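PDB 2FON: peroxisomal acyl-CoA oxidase 1A from Solanum lycopersicum, which probably catalyses the FAD-dependent first oxidation of acyl-CoA in peroxisomal beta-oxidation of fatty acids, passing electrons to oxygen. Local coordinates for residues A501-M513 with I582-Y595. Residues are numbered along the deposited sequence; the frame is centred on the assembly and turned at random.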
ATOM      1  N   ALA B 501      -1.149  23.493  25.283  1.00 69.29           N
ATOM      2  CA  ALA B 501      -0.499  24.012  24.065  1.00 69.06           C
ATOM      3  C   ALA B 501      -0.869  23.208  22.827  1.00 68.97           C
ATOM      4  O   ALA B 501      -1.164  23.787  21.772  1.00 69.68           O
ATOM      5  CB  ALA B 501       1.019  24.026  24.215  1.00 68.67           C
ATOM      6  N   VAL B 502      -0.843  21.887  22.954  1.00 68.02           N
ATOM      7  CA  VAL B 502      -1.048  21.018  21.796  1.00 67.74           C
ATOM      8  C   VAL B 502      -2.512  20.987  21.439  1.00 67.39           C
ATOM      9  O   VAL B 502      -2.888  21.057  20.252  1.00 67.50           O
ATOM     10  CB  VAL B 502      -0.457  19.573  22.038  1.00 68.25           C
ATOM     11  CG1 VAL B 502      -1.087  18.517  21.150  1.00 63.85           C
ATOM     12  CG2 VAL B 502       1.087  19.604  21.891  1.00 67.75           C
ATOM     13  N   LEU B 503      -3.329  20.885  22.475  1.00 66.76           N
ATOM     14  CA  LEU B 503      -4.763  20.810  22.291  1.00 66.90           C
ATOM     15  C   LEU B 503      -5.249  22.070  21.611  1.00 66.52           C
ATOM     16  O   LEU B 503      -5.945  22.016  20.611  1.00 66.96           O
ATOM     17  CB  LEU B 503      -5.461  20.617  23.635  1.00 67.36           C
ATOM     18  CG  LEU B 503      -6.990  20.646  23.650  1.00 67.34           C
ATOM     19  CD1 LEU B 503      -7.650  19.602  22.726  1.00 64.47           C
ATOM     20  CD2 LEU B 503      -7.424  20.487  25.121  1.00 66.93           C
ATOM     21  N   GLU B 504      -4.839  23.219  22.128  1.00 66.35           N
ATOM     22  CA  GLU B 504      -5.262  24.453  21.512  1.00 65.48           C
ATOM     23  C   GLU B 504      -4.797  24.491  20.073  1.00 65.08           C
ATOM     24  O   GLU B 504      -5.547  24.936  19.211  1.00 65.59           O
ATOM     25  CB  GLU B 504      -4.767  25.664  22.246  1.00 64.49           C
ATOM     26  CG  GLU B 504      -5.418  26.874  21.701  1.00 64.50           C
ATOM     27  CD  GLU B 504      -4.943  28.141  22.369  1.00 66.54           C
ATOM     28  OE1 GLU B 504      -3.848  28.638  22.011  1.00 67.29           O
ATOM     29  OE2 GLU B 504      -5.682  28.651  23.242  1.00 66.07           O
ATOM     30  N   ALA B 505      -3.577  24.020  19.823  1.00 64.08           N
ATOM     31  CA  ALA B 505      -3.021  24.062  18.488  1.00 64.15           C
ATOM     32  C   ALA B 505      -3.874  23.242  17.512  1.00 64.55           C
ATOM     33  O   ALA B 505      -4.047  23.657  16.364  1.00 64.54           O
ATOM     34  CB  ALA B 505      -1.590  23.591  18.477  1.00 63.70           C
ATOM     35  N   PHE B 506      -4.420  22.111  17.969  1.00 64.12           N
ATOM     36  CA  PHE B 506      -5.272  21.310  17.112  1.00 64.21           C
ATOM     37  C   PHE B 506      -6.679  21.879  16.929  1.00 64.28           C
ATOM     38  O   PHE B 506      -7.303  21.742  15.864  1.00 63.60           O
ATOM     39  CB  PHE B 506      -5.322  19.884  17.638  1.00 65.07           C
ATOM     40  CG  PHE B 506      -4.191  19.039  17.158  1.00 64.29           C
ATOM     41  CD1 PHE B 506      -2.971  19.046  17.823  1.00 63.86           C
ATOM     42  CD2 PHE B 506      -4.329  18.283  16.017  1.00 63.60           C
ATOM     43  CE1 PHE B 506      -1.904  18.305  17.346  1.00 62.34           C
ATOM     44  CE2 PHE B 506      -3.264  17.531  15.531  1.00 62.35           C
ATOM     45  CZ  PHE B 506      -2.059  17.546  16.203  1.00 64.43           C
ATOM     46  N   GLU B 507      -7.165  22.513  17.994  1.00 64.25           N
ATOM     47  CA  GLU B 507      -8.455  23.180  18.003  1.00 63.73           C
ATOM     48  C   GLU B 507      -8.433  24.343  17.041  1.00 62.88           C
ATOM     49  O   GLU B 507      -9.322  24.474  16.204  1.00 62.28           O
ATOM     50  CB  GLU B 507      -8.793  23.647  19.413  1.00 63.59           C
ATOM     51  CG  GLU B 507      -9.265  22.509  20.335  1.00 64.74           C
ATOM     52  CD  GLU B 507      -9.734  22.967  21.729  1.00 65.65           C
ATOM     53  OE1 GLU B 507     -10.368  22.152  22.420  1.00 70.51           O
ATOM     54  OE2 GLU B 507      -9.484  24.119  22.168  1.00 66.72           O
ATOM     55  N   ALA B 508      -7.383  25.155  17.120  1.00 62.74           N
ATOM     56  CA  ALA B 508      -7.261  26.339  16.267  1.00 62.49           C
ATOM     57  C   ALA B 508      -7.272  25.914  14.813  1.00 62.30           C
ATOM     58  O   ALA B 508      -8.139  26.317  14.034  1.00 62.52           O
ATOM     59  CB  ALA B 508      -5.995  27.104  16.589  1.00 62.20           C
ATOM     60  N   ARG B 509      -6.324  25.055  14.475  1.00 62.00           N
ATOM     61  CA  ARG B 509      -6.218  24.514  13.151  1.00 62.45           C
ATOM     62  C   ARG B 509      -7.581  24.080  12.576  1.00 63.02           C
ATOM     63  O   ARG B 509      -7.935  24.428  11.437  1.00 63.01           O
ATOM     64  CB  ARG B 509      -5.276  23.325  13.182  1.00 61.85           C
ATOM     65  CG  ARG B 509      -5.204  22.603  11.841  1.00 64.44           C
ATOM     66  CD  ARG B 509      -5.047  21.158  12.064  1.00 63.36           C
ATOM     67  NE  ARG B 509      -4.685  20.444  10.866  1.00 65.23           N
ATOM     68  CZ  ARG B 509      -4.640  19.111  10.833  1.00 67.08           C
ATOM     69  NH1 ARG B 509      -4.902  18.425  11.944  1.00 63.36           N
ATOM     70  NH2 ARG B 509      -4.338  18.460   9.703  1.00 65.42           N
ATOM     71  N   SER B 510      -8.326  23.301  13.358  1.00 62.89           N
ATOM     72  CA  SER B 510      -9.560  22.745  12.871  1.00 63.13           C
ATOM     73  C   SER B 510     -10.618  23.844  12.712  1.00 62.52           C
ATOM     74  O   SER B 510     -11.229  23.994  11.641  1.00 62.58           O
ATOM     75  CB  SER B 510     -10.017  21.605  13.781  1.00 63.57           C
ATOM     76  OG  SER B 510     -11.306  21.157  13.402  1.00 66.86           O
ATOM     77  N   ALA B 511     -10.797  24.642  13.758  1.00 61.72           N
ATOM     78  CA  ALA B 511     -11.692  25.797  13.674  1.00 60.69           C
ATOM     79  C   ALA B 511     -11.340  26.600  12.455  1.00 60.03           C
ATOM     80  O   ALA B 511     -12.170  26.826  11.590  1.00 59.91           O
ATOM     81  CB  ALA B 511     -11.604  26.653  14.918  1.00 60.18           C
ATOM     82  N   ARG B 512     -10.087  27.007  12.358  1.00 60.24           N
ATOM     83  CA  ARG B 512      -9.711  27.823  11.231  1.00 60.67           C
ATOM     84  C   ARG B 512     -10.029  27.119   9.921  1.00 60.99           C
ATOM     85  O   ARG B 512     -10.666  27.702   9.073  1.00 61.32           O
ATOM     86  CB  ARG B 512      -8.266  28.229  11.326  1.00 60.51           C
ATOM     87  CG  ARG B 512      -8.050  29.334  12.281  1.00 60.99           C
ATOM     88  CD  ARG B 512      -6.801  29.089  13.068  1.00 63.93           C
ATOM     89  NE  ARG B 512      -6.638  30.091  14.113  1.00 65.87           N
ATOM     90  CZ  ARG B 512      -5.775  31.095  14.034  1.00 68.04           C
ATOM     91  NH1 ARG B 512      -4.988  31.208  12.960  1.00 67.20           N
ATOM     92  NH2 ARG B 512      -5.686  31.973  15.031  1.00 68.10           N
ATOM     93  N   MET B 513      -9.668  25.852   9.779  1.00 61.19           N
ATOM     94  CA  MET B 513      -9.921  25.176   8.505  1.00 62.96           C
ATOM     95  C   MET B 513     -11.396  25.064   8.157  1.00 62.24           C
ATOM     96  O   MET B 513     -11.800  25.372   7.020  1.00 61.74           O
ATOM     97  CB  MET B 513      -9.211  23.838   8.400  1.00 61.96           C
ATOM     98  CG  MET B 513      -7.766  23.993   8.032  1.00 61.94           C
ATOM     99  SD  MET B 513      -6.913  22.439   8.293  1.00 68.05           S
ATOM    100  CE  MET B 513      -7.452  21.459   6.865  1.00 68.30           C
ATOM    101  N   ILE B 582       1.946  14.453  13.622  1.00 69.64           N
ATOM    102  CA  ILE B 582       0.857  14.894  12.822  1.00 70.35           C
ATOM    103  C   ILE B 582       1.096  16.391  12.536  1.00 70.68           C
ATOM    104  O   ILE B 582       0.961  16.860  11.374  1.00 71.08           O
ATOM    105  CB  ILE B 582      -0.490  14.635  13.541  1.00 70.24           C
ATOM    106  CG1 ILE B 582      -0.779  13.130  13.713  1.00 71.42           C
ATOM    107  CG2 ILE B 582      -1.621  15.251  12.770  1.00 72.24           C
ATOM    108  CD1 ILE B 582      -0.908  12.255  12.341  1.00 69.59           C
ATOM    109  N   LEU B 583       1.491  17.134  13.577  1.00 69.83           N
ATOM    110  CA  LEU B 583       1.663  18.564  13.414  1.00 69.03           C
ATOM    111  C   LEU B 583       2.688  18.863  12.325  1.00 69.19           C
ATOM    112  O   LEU B 583       2.496  19.788  11.550  1.00 69.36           O
ATOM    113  CB  LEU B 583       2.021  19.242  14.724  1.00 68.80           C
ATOM    114  CG  LEU B 583       2.236  20.761  14.673  1.00 69.34           C
ATOM    115  CD1 LEU B 583       1.805  21.446  15.971  1.00 67.55           C
ATOM    116  CD2 LEU B 583       3.693  21.136  14.301  1.00 68.43           C
ATOM    117  N   HIS B 584       3.764  18.073  12.249  1.00 69.24           N
ATOM    118  CA  HIS B 584       4.797  18.284  11.209  1.00 68.95           C
ATOM    119  C   HIS B 584       4.285  17.872   9.813  1.00 69.36           C
ATOM    120  O   HIS B 584       4.566  18.546   8.832  1.00 70.10           O
ATOM    121  CB  HIS B 584       6.080  17.527  11.576  1.00 68.39           C
ATOM    122  CG  HIS B 584       7.194  17.692  10.594  1.00 68.76           C
ATOM    123  ND1 HIS B 584       8.096  18.739  10.659  1.00 70.09           N
ATOM    124  CD2 HIS B 584       7.575  16.933   9.531  1.00 69.22           C
ATOM    125  CE1 HIS B 584       8.976  18.629   9.677  1.00 69.52           C
ATOM    126  NE2 HIS B 584       8.690  17.537   8.984  1.00 71.65           N
ATOM    127  N   LYS B 585       3.542  16.770   9.733  1.00 68.13           N
ATOM    128  CA  LYS B 585       3.111  16.266   8.489  1.00 68.10           C
ATOM    129  C   LYS B 585       2.196  17.295   7.823  1.00 68.90           C
ATOM    130  O   LYS B 585       2.303  17.570   6.627  1.00 68.70           O
ATOM    131  CB  LYS B 585       2.379  14.968   8.791  1.00 69.24           C
ATOM    132  CG  LYS B 585       1.358  14.490   7.794  1.00 67.83           C
ATOM    133  CD  LYS B 585       1.814  13.295   7.154  1.00 69.88           C
ATOM    134  CE  LYS B 585       0.828  12.750   6.188  1.00 70.32           C
ATOM    135  NZ  LYS B 585       0.288  11.557   6.851  1.00 74.44           N
ATOM    136  N   HIS B 586       1.297  17.876   8.612  1.00 69.13           N
ATOM    137  CA  HIS B 586       0.332  18.800   8.102  1.00 68.60           C
ATOM    138  C   HIS B 586       0.779  20.197   8.546  1.00 68.80           C
ATOM    139  O   HIS B 586      -0.033  21.106   8.830  1.00 69.03           O
ATOM    140  CB  HIS B 586      -1.036  18.453   8.664  1.00 69.01           C
ATOM    141  CG  HIS B 586      -1.719  17.296   7.995  1.00 71.04           C
ATOM    142  ND1 HIS B 586      -1.756  16.029   8.541  1.00 72.29           N
ATOM    143  CD2 HIS B 586      -2.458  17.228   6.858  1.00 73.34           C
ATOM    144  CE1 HIS B 586      -2.443  15.221   7.749  1.00 69.45           C
ATOM    145  NE2 HIS B 586      -2.860  15.920   6.711  1.00 68.57           N
ATOM    146  N   GLN B 587       2.084  20.411   8.594  1.00 68.55           N
ATOM    147  CA  GLN B 587       2.559  21.692   9.121  1.00 68.94           C
ATOM    148  C   GLN B 587       1.973  22.939   8.474  1.00 68.46           C
ATOM    149  O   GLN B 587       1.842  23.966   9.105  1.00 68.28           O
ATOM    150  CB  GLN B 587       4.063  21.770   9.109  1.00 69.03           C
ATOM    151  CG  GLN B 587       4.580  22.077  10.476  1.00 71.50           C
ATOM    152  CD  GLN B 587       5.869  22.795  10.422  1.00 75.21           C
ATOM    153  OE1 GLN B 587       6.118  23.530   9.482  1.00 77.67           O
ATOM    154  NE2 GLN B 587       6.724  22.575  11.416  1.00 78.74           N
ATOM    155  N   GLY B 588       1.607  22.861   7.211  1.00 68.65           N
ATOM    156  CA  GLY B 588       1.055  24.040   6.596  1.00 68.56           C
ATOM    157  C   GLY B 588      -0.236  24.411   7.281  1.00 68.47           C
ATOM    158  O   GLY B 588      -0.512  25.583   7.489  1.00 67.83           O
ATOM    159  N   ASP B 589      -1.037  23.413   7.649  1.00 68.50           N
ATOM    160  CA  ASP B 589      -2.287  23.749   8.290  1.00 68.95           C
ATOM    161  C   ASP B 589      -2.067  24.748   9.418  1.00 67.93           C
ATOM    162  O   ASP B 589      -2.747  25.733   9.471  1.00 69.53           O
ATOM    163  CB  ASP B 589      -3.050  22.522   8.770  1.00 70.11           C
ATOM    164  CG  ASP B 589      -3.515  21.635   7.625  1.00 73.32           C
ATOM    165  OD1 ASP B 589      -3.419  22.090   6.440  1.00 74.87           O
ATOM    166  OD2 ASP B 589      -3.944  20.469   7.919  1.00 76.57           O
ATOM    167  N   PHE B 590      -1.083  24.565  10.269  1.00 66.23           N
ATOM    168  CA  PHE B 590      -0.965  25.460  11.396  1.00 64.78           C
ATOM    169  C   PHE B 590      -0.239  26.756  11.081  1.00 64.88           C
ATOM    170  O   PHE B 590      -0.439  27.753  11.775  1.00 64.85           O
ATOM    171  CB  PHE B 590      -0.295  24.779  12.575  1.00 64.17           C
ATOM    172  CG  PHE B 590      -0.790  23.394  12.859  1.00 63.62           C
ATOM    173  CD1 PHE B 590      -0.367  22.302  12.077  1.00 62.91           C
ATOM    174  CD2 PHE B 590      -1.618  23.162  13.943  1.00 62.00           C
ATOM    175  CE1 PHE B 590      -0.821  21.047  12.342  1.00 62.46           C
ATOM    176  CE2 PHE B 590      -2.041  21.877  14.242  1.00 61.90           C
ATOM    177  CZ  PHE B 590      -1.657  20.824  13.446  1.00 62.21           C
ATOM    178  N   LEU B 591       0.627  26.758  10.065  1.00 65.36           N
ATOM    179  CA  LEU B 591       1.358  27.996   9.675  1.00 65.15           C
ATOM    180  C   LEU B 591       0.517  28.928   8.833  1.00 66.10           C
ATOM    181  O   LEU B 591       0.674  30.143   8.919  1.00 66.37           O
ATOM    182  CB  LEU B 591       2.640  27.685   8.922  1.00 64.21           C
ATOM    183  CG  LEU B 591       3.741  26.923   9.675  1.00 64.18           C
ATOM    184  CD1 LEU B 591       4.650  26.179   8.659  1.00 61.95           C
ATOM    185  CD2 LEU B 591       4.578  27.828  10.629  1.00 60.81           C
ATOM    186  N   GLY B 592      -0.375  28.341   8.028  1.00 67.81           N
ATOM    187  CA  GLY B 592      -1.352  29.061   7.195  1.00 69.37           C
ATOM    188  C   GLY B 592      -2.043  30.141   8.010  1.00 70.55           C
ATOM    189  O   GLY B 592      -1.478  31.234   8.238  1.00 70.65           O
ATOM    190  N   THR B 593      -3.275  29.843   8.407  1.00 70.94           N
ATOM    191  CA  THR B 593      -4.002  30.532   9.469  1.00 71.17           C
ATOM    192  C   THR B 593      -3.215  31.532  10.349  1.00 71.66           C
ATOM    193  O   THR B 593      -3.753  32.574  10.784  1.00 72.44           O
ATOM    194  CB  THR B 593      -4.403  29.492  10.470  1.00 72.17           C
ATOM    195  OG1 THR B 593      -3.373  29.457  11.477  1.00 73.42           O
ATOM    196  CG2 THR B 593      -4.598  28.080   9.806  1.00 67.85           C
ATOM    197  N   GLY B 594      -1.968  31.185  10.682  1.00 71.16           N
ATOM    198  CA  GLY B 594      -1.116  32.062  11.499  1.00 69.61           C
ATOM    199  C   GLY B 594      -0.851  31.501  12.885  1.00 69.02           C
ATOM    200  O   GLY B 594       0.015  32.012  13.597  1.00 68.29           O
ATOM    201  N   TYR B 595      -1.566  30.436  13.268  1.00 68.24           N
ATOM    202  CA  TYR B 595      -1.528  29.977  14.651  1.00 67.84           C
ATOM    203  C   TYR B 595      -0.120  29.776  15.250  1.00 67.65           C
ATOM    204  O   TYR B 595       0.128  30.144  16.418  1.00 67.64           O
ATOM    205  CB  TYR B 595      -2.439  28.778  14.914  1.00 68.21           C
ATOM    206  CG  TYR B 595      -2.388  28.388  16.364  1.00 69.24           C
ATOM    207  CD1 TYR B 595      -3.125  29.084  17.331  1.00 67.62           C
ATOM    208  CD2 TYR B 595      -1.523  27.374  16.788  1.00 71.39           C
ATOM    209  CE1 TYR B 595      -3.026  28.746  18.675  1.00 68.75           C
ATOM    210  CE2 TYR B 595      -1.410  27.035  18.124  1.00 71.60           C
ATOM    211  CZ  TYR B 595      -2.162  27.715  19.072  1.00 70.27           C
ATOM    212  OH  TYR B 595      -2.022  27.338  20.402  1.00 69.14           O
TER
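R509 and F590 mark the close pass of helix 501-513 over helix 587-592, whose axes approach to 9.3 Å at a crossing angle of 79°, with T593-Y595 running back along the first helix. R509 leaves with CG anti to the backbone N (chi1 175°), and its CD rests off-centre over one face of F590. R509 NE and NH2 both grip D589 OD2, side-on, in a salt bridge; R509 NH2 to D589 OD2 (2.7 Å) is the straighter bond, and guanidinium and carboxylate lie nearly coplanar. R509 NH2 also sits over one face of the H586 ring, toward its rim. A leucine in place of R509 would probably leave the D589 carboxylate without its charged mate and Q547 without its hydrogen-bond donor. F590 turns its edge to the face of F506. A508 CB makes a CH-pi contact over one face of the Y595 ring, and Y595 OH donates to the anti lone pair of E504 OE1 at 2.8 Å. T593 OG1 accepts from Y595 N, an ST turn; R512 NH1 reaches T593 O in a weak hydrogen bond (2.9 Å), while R512 NE is held by L483 O. Helix 499-521 thus packs on helices 567-585 and 587-592, with helix 535-558 against R509, I582 and H586, and helix 598-615 against L583.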